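Local structure of glutathione S-transferase (Vibrio parahaemolyticus, 7MIQ) at residues Q45-N49 and T62-S66. The protein probably catalyses the conjugation of glutathione to electrophilic substrates, as a transferase of the Gtt2 class. Residues are numbered along the deposited sequence; the frame is centred on the assembly and turned at random.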
# COMPACT_ATOMS: atom_id res chain seq x y z
N GLN A 45 -21.70 -3.15 0.65
CA GLN A 45 -21.25 -3.72 1.91
C GLN A 45 -20.48 -5.02 1.73
O GLN A 45 -19.70 -5.40 2.61
CB GLN A 45 -22.44 -3.94 2.86
CG GLN A 45 -23.26 -5.19 2.57
CD GLN A 45 -24.07 -5.09 1.30
OE1 GLN A 45 -24.41 -3.99 0.85
NE2 GLN A 45 -24.39 -6.23 0.70
N LYS A 46 -20.66 -5.71 0.60
CA LYS A 46 -19.83 -6.86 0.26
C LYS A 46 -18.38 -6.47 0.00
O LYS A 46 -17.51 -7.35 -0.02
CB LYS A 46 -20.40 -7.59 -0.96
CG LYS A 46 -21.86 -8.04 -0.81
CD LYS A 46 -22.43 -8.58 -2.12
CE LYS A 46 -21.76 -9.88 -2.54
NZ LYS A 46 -22.17 -10.31 -3.91
N SER A 47 -18.11 -5.18 -0.19
CA SER A 47 -16.77 -4.66 -0.44
C SER A 47 -16.34 -3.80 0.74
O SER A 47 -16.94 -2.75 1.00
CB SER A 47 -16.74 -3.85 -1.74
OG SER A 47 -15.44 -3.35 -2.01
N VAL A 48 -15.30 -4.24 1.45
CA VAL A 48 -14.86 -3.52 2.65
C VAL A 48 -14.50 -2.09 2.30
O VAL A 48 -14.80 -1.16 3.07
CB VAL A 48 -13.68 -4.26 3.31
CG1 VAL A 48 -12.97 -3.35 4.31
CG2 VAL A 48 -14.17 -5.53 3.97
N ASN A 49 -13.85 -1.87 1.16
CA ASN A 49 -13.50 -0.52 0.75
C ASN A 49 -14.60 0.14 -0.08
O ASN A 49 -14.46 1.31 -0.45
CB ASN A 49 -12.17 -0.52 -0.03
CG ASN A 49 -12.28 -1.13 -1.42
OD1 ASN A 49 -13.26 -1.78 -1.77
ND2 ASN A 49 -11.24 -0.92 -2.23
N THR A 62 -15.76 -12.65 -0.05
CA THR A 62 -15.39 -11.58 -0.97
C THR A 62 -14.07 -10.94 -0.57
O THR A 62 -13.76 -10.79 0.61
CB THR A 62 -16.47 -10.49 -1.06
OG1 THR A 62 -16.75 -9.96 0.24
CG2 THR A 62 -17.75 -11.07 -1.67
N ILE A 63 -13.29 -10.56 -1.59
CA ILE A 63 -12.00 -9.90 -1.43
C ILE A 63 -12.01 -8.65 -2.30
O ILE A 63 -12.30 -8.73 -3.50
CB ILE A 63 -10.84 -10.83 -1.85
CG1 ILE A 63 -10.84 -12.11 -1.01
CG2 ILE A 63 -9.50 -10.11 -1.75
CD1 ILE A 63 -9.95 -13.22 -1.56
N CYS A 64 -11.74 -7.50 -1.69
CA CYS A 64 -11.58 -6.25 -2.42
C CYS A 64 -10.12 -5.81 -2.36
O CYS A 64 -9.29 -6.49 -1.76
CB CYS A 64 -12.53 -5.17 -1.87
SG CYS A 64 -12.12 -4.54 -0.22
N GLU A 65 -9.83 -4.67 -3.00
CA GLU A 65 -8.48 -4.14 -3.25
C GLU A 65 -7.80 -4.92 -4.37
O GLU A 65 -7.63 -6.14 -4.27
CB GLU A 65 -7.60 -4.17 -1.99
CG GLU A 65 -7.98 -3.15 -0.94
CD GLU A 65 -7.79 -1.72 -1.41
OE1 GLU A 65 -6.84 -1.46 -2.18
OE2 GLU A 65 -8.60 -0.85 -1.02
N SER A 66 -7.39 -4.22 -5.44
CA SER A 66 -6.88 -4.89 -6.63
C SER A 66 -5.68 -5.78 -6.31
O SER A 66 -5.58 -6.90 -6.81
CB SER A 66 -6.52 -3.87 -7.70
OG SER A 66 -5.56 -2.95 -7.22
O HOH W 1 -11.60 -3.03 -4.74
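Lys46 O accepts a hydrogen bond from Thr62 OG1 (2.7 Å), which approaches in the carbonyl plane and ties the loop that follows strand 27-30 to strand 62-64, an edge strand of the thioredoxin-like sheet within this chain. With chi1 of Thr62 at 57°, OG1 is the branch turned to Lys46 O, while CG2 stays 4.1 Å from the same oxygen. Next along, Ser47 brings OG within 3.4 Å of Cys64 CB, although its hydrogen bond goes to Lys51 O. Val48 packs CB on the sulfur of Cys64, and both residues also touch the second subunit, at its Trp97 and Met96 respectively, so the junction forms part of the dimer interface. Asn49 then grips twice. Its backbone N donates a long bond to Cys64 SG (3.5 Å), while its side-chain OD1 accepts from Lys51 N. Glu65 is the N-cap residue of helix 66-76, a turn that, as in related transferases, probably borders the glutathione site. A water accepts from Glu65 N and, weakly, from Asn49 ND2. The direct bond from Asn49 ND2 to Glu65 OE2 (2.9 Å) is bent, with an N-H...O angle of 134°, and meets OE2 from above the carboxylate plane.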